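Local coordinates for protein MstE (Scytonema sp. PCC 10023, PDB 6SBF) that is a monodomain class II terpene cyclase that assembles complex isoprenoid scaffolds, probably on the way to merosterols, at residues L274-T279 with V361-M366; D214-T219 with T265-W270. The protein carries 1 engineered substitution. All coordinates share one frame; numbering follows the deposited sequence.

From the N terminus, the first segment met is 214-219, at the start of helix 215-229. After helix 235-248 the chain returns in 265-270, and interaction 2 closes a loop of 45 intervening residues deep in the protein. The same helix, 265-275, runs on toward the surface, where interaction 1 opens at 274-279. It closes at 361-366, in the end part of helix 350-363, after helix 282-298 and a small mixed sheet. The two loops therefore follow one another, neither nested nor crossed. Their centres lie about 14 Å apart, and they meet where Leu274 CD2 touches Thr219 CG2 at 3.8 Å. Helix 265-275 thus joins helix 215-229 to the C-terminal helix.

Interaction 1 (L274-T279 with V361-M366); sequences LLLLNT and VKAAPM
Just behind the touching pair Thr279 and Met366, Asn278 OD1 is gripped by two backbone N-H groups, those of Val280 and Asp281, while Asn278 ND2 bonds Glu239 OE1. With both ends of its amide engaged, Asn278 is held as the chain leaves the type I beta turn from Leu275 to Asn278, and Thr279 follows directly. On the facing segment, Met366 N bonds Ala363 O at 3.0 Å, with 364-366 in 3-10 form.

Between the two segments the contact is apolar. Leu276 reaches across with both branches of its fork. CD1 lies against Lys362 CB at 3.6 Å, the two side chains crossing at a slant. CD2 sits 3.7 Å from Ala363 CA, with the Ala363 methyl beside it, and reaches Met366 CG at 4.1 Å. An alanine in place of Leu276 would probably open a gap facing Lys362, Ala363 and Met366, and leave Met366 CG freer to shift. A second, more exposed touch lies beyond: the Met366 chain folds at chi2 and chi3, and chi3 (-62°) brings CE to 3.5 Å from Thr279 CG2. The Thr279 methyl faces Met366 CE because CG2 is anti to the carbonyl carbon. Together the two touches bury 226 Å².

Arg288 of helix 282-298 ties the segments from the side, bonding Leu275 O through NH1 and Met366 O through NH2, and Leu276 rests on its side chain. The contact is at the surface, about 17 Å between its centre and that of the chain, and joins the last part of helix 265-275 and its following turn to the last part of helix 350-363; helix 282-298 packs against both segments, whereas helices 215-229 and 235-248 cover Leu274 and Leu277.

Interaction 2 (D214-T219 with T265-W270); sequences DHEYTT and TFATAW
Tyr217 and Trp270 form the tightest part of this contact, a T-shaped pair in which the edge of the tyrosine ring meets one face of the indole. The planes stand at 73° and the tyrosine ring lies 5.1 Å, centroid to centroid, from the five-membered ring of Trp270. At the edge itself Tyr217 CD2 comes to 3.4 Å from Trp270 NE1. With CG anti to its backbone N (chi1 173°), the Tyr217 side chain sets off beside that of Trp270, the two pointing the same way. Tyr217 CA adds a CH-pi contact, 4.1 Å from the centroid of that indole ring. Phe266 completes the cluster: Trp270 CD1 lies 3.7 Å above the centre of the Phe266 ring, and Phe266 CZ packs against Tyr217 CD2.

Beyond the rings the contact is more polar, though still buried, and is made of isolated touches around the small Ala267. Asp214 OD2 lies in the plane of the Phe266 ring at its edge, 3.6 Å from CD2. Glu216 passes beside Ala267, whose CB is 3.5 Å from Glu216 OE2; the other carboxylate oxygen, OE1, forms a salt bridge with Arg248. The solvent side is that of the partly exposed His215, whose CB is directed away from the facing helix.

The axes of 215-219 and 265-270 approach to 8.3 Å at only 25° between their directions. Near-parallel helices, separated in sequence by helix 235-248, are the arrangement expected of neighbouring helices in one layer of the alpha6-alpha6 barrel that this cyclase adopts.

Interaction 1 (L274-T279 with V361-M366)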
loop_
_atom_site.group_PDB
_atom_site.type_symbol
_atom_site.label_atom_id
_atom_site.label_comp_id
_atom_site.label_asym_id
_atom_site.label_seq_id
_atom_site.Cartn_x
_atom_site.Cartn_y
_atom_site.Cartn_z
ATOM N N LEU A 274 7.991 -8.553 2.079
ATOM C CA LEU A 274 8.089 -9.718 1.168
ATOM C C LEU A 274 9.047 -10.762 1.748
ATOM O O LEU A 274 8.744 -11.983 1.724
ATOM C CB LEU A 274 8.545 -9.231 -0.195
ATOM C CG LEU A 274 8.892 -10.310 -1.226
ATOM C CD1 LEU A 274 7.770 -11.247 -1.549
ATOM C CD2 LEU A 274 9.362 -9.594 -2.507
ATOM N N LEU A 275 10.160 -10.334 2.270
ATOM C CA LEU A 275 11.227 -11.244 2.757
ATOM C C LEU A 275 10.800 -11.974 4.053
ATOM O O LEU A 275 11.426 -12.957 4.399
ATOM C CB LEU A 275 12.550 -10.511 2.963
ATOM C CG LEU A 275 13.212 -9.974 1.681
ATOM C CD1 LEU A 275 14.381 -9.103 2.062
ATOM C CD2 LEU A 275 13.606 -11.089 0.751
ATOM N N LEU A 276 9.740 -11.528 4.728
ATOM C CA LEU A 276 9.212 -12.246 5.909
ATOM C C LEU A 276 8.507 -13.516 5.479
ATOM O O LEU A 276 8.168 -14.326 6.375
ATOM C CB LEU A 276 8.271 -11.340 6.663
ATOM C CG LEU A 276 8.971 -10.145 7.314
ATOM C CD1 LEU A 276 7.943 -9.233 7.887
ATOM C CD2 LEU A 276 9.895 -10.642 8.439
ATOM N N LEU A 277 8.289 -13.744 4.188
ATOM C CA LEU A 277 7.533 -14.952 3.761
ATOM C C LEU A 277 8.419 -16.189 3.659
ATOM O O LEU A 277 7.872 -17.249 3.359
ATOM C CB LEU A 277 6.797 -14.650 2.454
ATOM C CG LEU A 277 5.768 -13.541 2.594
ATOM C CD1 LEU A 277 5.158 -13.220 1.241
ATOM C CD2 LEU A 277 4.649 -13.883 3.599
ATOM N N ASN A 278 9.688 -16.060 3.963
ATOM C CA ASN A 278 10.607 -17.207 4.086
ATOM C C ASN A 278 11.362 -17.030 5.392
ATOM O O ASN A 278 12.088 -16.085 5.547
ATOM C CB ASN A 278 11.553 -17.337 2.885
ATOM C CG ASN A 278 12.504 -18.512 3.031
ATOM O OD1 ASN A 278 13.174 -18.621 4.041
ATOM N ND2 ASN A 278 12.509 -19.399 2.065
ATOM N N THR A 279 11.158 -17.967 6.314
ATOM C CA THR A 279 11.744 -17.845 7.664
ATOM C C THR A 279 12.842 -18.858 7.899
ATOM O O THR A 279 13.356 -18.848 9.028
ATOM C CB THR A 279 10.680 -17.910 8.755
ATOM O OG1 THR A 279 10.023 -19.175 8.631
ATOM C CG2 THR A 279 9.719 -16.740 8.652
ATOM N N VAL A 361 7.785 -3.515 12.659
ATOM C CA VAL A 361 7.014 -4.304 13.646
ATOM C C VAL A 361 6.952 -5.774 13.216
ATOM O O VAL A 361 7.205 -6.685 14.037
ATOM C CB VAL A 361 5.628 -3.693 13.869
ATOM C CG1 VAL A 361 4.792 -4.581 14.776
ATOM C CG2 VAL A 361 5.698 -2.323 14.497
ATOM N N LYS A 362 6.641 -6.025 11.960
ATOM C CA LYS A 362 6.498 -7.408 11.479
ATOM C C LYS A 362 7.858 -8.093 11.459
ATOM O O LYS A 362 7.898 -9.305 11.684
ATOM C CB LYS A 362 5.804 -7.390 10.127
ATOM C CG LYS A 362 4.362 -6.904 10.101
ATOM C CD LYS A 362 3.678 -6.836 8.747
ATOM C CE LYS A 362 3.779 -8.082 7.939
ATOM N NZ LYS A 362 2.852 -9.077 8.517
ATOM N N ALA A 363 8.954 -7.382 11.157
ATOM C CA ALA A 363 10.250 -8.040 11.000
ATOM C C ALA A 363 10.950 -8.296 12.316
ATOM O O ALA A 363 11.844 -9.171 12.348
ATOM C CB ALA A 363 11.085 -7.224 10.098
ATOM N N ALA A 364 10.706 -7.472 13.320
ATOM C CA ALA A 364 11.502 -7.521 14.555
ATOM C C ALA A 364 11.561 -8.918 15.165
ATOM O O ALA A 364 12.621 -9.313 15.640
ATOM C CB ALA A 364 10.956 -6.552 15.568
ATOM N N PRO A 365 10.469 -9.705 15.220
ATOM C CA PRO A 365 10.543 -11.000 15.895
ATOM C C PRO A 365 11.389 -12.037 15.147
ATOM O O PRO A 365 11.736 -13.058 15.750
ATOM C CB PRO A 365 9.085 -11.455 15.957
ATOM C CG PRO A 365 8.393 -10.694 14.876
ATOM C CD PRO A 365 9.081 -9.350 14.906
ATOM N N MET A 366 11.680 -11.751 13.877
ATOM C CA MET A 366 12.450 -12.667 12.997
ATOM C C MET A 366 13.898 -12.174 12.905
ATOM O O MET A 366 14.642 -12.717 12.087
ATOM C CB MET A 366 11.819 -12.709 11.599
ATOM C CG MET A 366 10.353 -13.122 11.630
ATOM S SD MET A 366 10.025 -14.572 12.644
ATOM C CE MET A 366 10.972 -15.856 11.821
#

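Interaction 2 (D214-T219 with T265-W270)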
loop_
_atom_site.group_PDB
_atom_site.type_symbol
_atom_site.label_atom_id
_atom_site.label_comp_id
_atom_site.label_asym_id
_atom_site.label_seq_id
_atom_site.Cartn_x
_atom_site.Cartn_y
_atom_site.Cartn_z
ATOM N N ASP A 214 6.752 1.426 -7.649
ATOM C CA ASP A 214 7.632 0.450 -6.975
ATOM C C ASP A 214 6.951 -0.918 -6.965
ATOM O O ASP A 214 5.957 -1.146 -6.182
ATOM C CB ASP A 214 7.942 0.928 -5.570
ATOM C CG ASP A 214 8.730 2.225 -5.561
ATOM O OD1 ASP A 214 9.793 2.257 -6.211
ATOM O OD2 ASP A 214 8.304 3.203 -4.917
ATOM N N HIS A 215 7.464 -1.891 -7.714
ATOM C CA HIS A 215 6.870 -3.222 -7.858
ATOM C C HIS A 215 6.898 -3.999 -6.534
ATOM O O HIS A 215 6.149 -4.981 -6.426
ATOM C CB HIS A 215 7.639 -4.040 -8.894
ATOM C CG HIS A 215 7.726 -3.437 -10.245
ATOM N ND1 HIS A 215 6.700 -2.676 -10.782
ATOM C CD2 HIS A 215 8.706 -3.543 -11.190
ATOM C CE1 HIS A 215 7.073 -2.293 -12.014
ATOM N NE2 HIS A 215 8.296 -2.795 -12.265
ATOM N N GLU A 216 7.717 -3.589 -5.577
ATOM C CA GLU A 216 7.758 -4.263 -4.253
ATOM C C GLU A 216 6.386 -4.222 -3.569
ATOM O O GLU A 216 6.082 -5.155 -2.869
ATOM C CB GLU A 216 8.848 -3.620 -3.402
ATOM C CG GLU A 216 10.267 -3.744 -3.977
ATOM C CD GLU A 216 10.599 -2.858 -5.150
ATOM O OE1 GLU A 216 11.625 -3.167 -5.849
ATOM O OE2 GLU A 216 9.883 -1.837 -5.359
ATOM N N TYR A 217 5.644 -3.148 -3.747
ATOM C CA TYR A 217 4.301 -3.030 -3.166
ATOM C C TYR A 217 3.409 -4.152 -3.660
ATOM O O TYR A 217 2.852 -4.938 -2.844
ATOM C CB TYR A 217 3.743 -1.652 -3.518
ATOM C CG TYR A 217 2.308 -1.410 -3.141
ATOM C CD1 TYR A 217 1.264 -1.751 -3.942
ATOM C CD2 TYR A 217 1.985 -0.742 -1.980
ATOM C CE1 TYR A 217 -0.061 -1.478 -3.634
ATOM C CE2 TYR A 217 0.665 -0.464 -1.637
ATOM C CZ TYR A 217 -0.371 -0.829 -2.452
ATOM O OH TYR A 217 -1.670 -0.540 -2.119
ATOM N N THR A 218 3.255 -4.308 -4.953
ATOM C CA THR A 218 2.340 -5.305 -5.527
ATOM C C THR A 218 2.899 -6.686 -5.235
ATOM O O THR A 218 2.111 -7.627 -4.995
ATOM C CB THR A 218 2.067 -5.050 -7.008
ATOM O OG1 THR A 218 1.533 -3.737 -7.160
ATOM C CG2 THR A 218 1.095 -6.021 -7.608
ATOM N N THR A 219 4.206 -6.860 -5.349
ATOM C CA THR A 219 4.814 -8.189 -5.187
ATOM C C THR A 219 4.594 -8.663 -3.741
ATOM O O THR A 219 4.209 -9.822 -3.519
ATOM C CB THR A 219 6.288 -8.155 -5.575
ATOM O OG1 THR A 219 6.386 -7.757 -6.958
ATOM C CG2 THR A 219 6.942 -9.518 -5.390
ATOM N N THR A 265 12.923 4.391 0.834
ATOM C CA THR A 265 12.354 3.926 2.097
ATOM C C THR A 265 11.089 3.125 1.857
ATOM O O THR A 265 10.917 2.050 2.499
ATOM C CB THR A 265 12.158 5.083 3.065
ATOM O OG1 THR A 265 11.452 6.113 2.408
ATOM C CG2 THR A 265 13.479 5.608 3.603
ATOM N N PHE A 266 10.221 3.549 0.971
ATOM C CA PHE A 266 8.956 2.856 0.661
ATOM C C PHE A 266 9.208 1.502 0.046
ATOM O O PHE A 266 8.604 0.484 0.468
ATOM C CB PHE A 266 8.066 3.752 -0.203
ATOM C CG PHE A 266 6.705 3.234 -0.559
ATOM C CD1 PHE A 266 5.689 3.229 0.393
ATOM C CD2 PHE A 266 6.394 2.834 -1.840
ATOM C CE1 PHE A 266 4.412 2.818 0.032
ATOM C CE2 PHE A 266 5.140 2.475 -2.233
ATOM C CZ PHE A 266 4.136 2.470 -1.274
ATOM N N ALA A 267 10.042 1.436 -0.983
ATOM C CA ALA A 267 10.274 0.176 -1.694
ATOM C C ALA A 267 10.993 -0.768 -0.719
ATOM O O ALA A 267 10.766 -1.980 -0.796
ATOM C CB ALA A 267 11.057 0.402 -2.975
ATOM N N THR A 268 11.911 -0.273 0.087
ATOM C CA THR A 268 12.669 -1.124 1.029
ATOM C C THR A 268 11.719 -1.721 2.091
ATOM O O THR A 268 11.843 -2.911 2.399
ATOM C CB THR A 268 13.831 -0.377 1.679
ATOM O OG1 THR A 268 14.693 0.086 0.632
ATOM C CG2 THR A 268 14.615 -1.214 2.631
ATOM N N ALA A 269 10.778 -0.946 2.586
ATOM C CA ALA A 269 9.828 -1.438 3.608
ATOM C C ALA A 269 8.954 -2.522 2.984
ATOM O O ALA A 269 8.732 -3.583 3.631
ATOM C CB ALA A 269 8.994 -0.276 4.104
ATOM N N TRP A 270 8.493 -2.331 1.754
ATOM C CA TRP A 270 7.689 -3.387 1.129
ATOM C C TRP A 270 8.560 -4.619 0.854
ATOM O O TRP A 270 8.050 -5.747 0.986
ATOM C CB TRP A 270 6.943 -2.863 -0.116
ATOM C CG TRP A 270 5.695 -2.118 0.262
ATOM C CD1 TRP A 270 5.413 -0.782 0.204
ATOM C CD2 TRP A 270 4.515 -2.739 0.821
ATOM N NE1 TRP A 270 4.151 -0.536 0.666
ATOM C CE2 TRP A 270 3.589 -1.702 1.088
ATOM C CE3 TRP A 270 4.172 -4.037 1.159
ATOM C CZ2 TRP A 270 2.325 -1.977 1.629
ATOM C CZ3 TRP A 270 2.925 -4.304 1.652
ATOM C CH2 TRP A 270 2.036 -3.291 1.905
#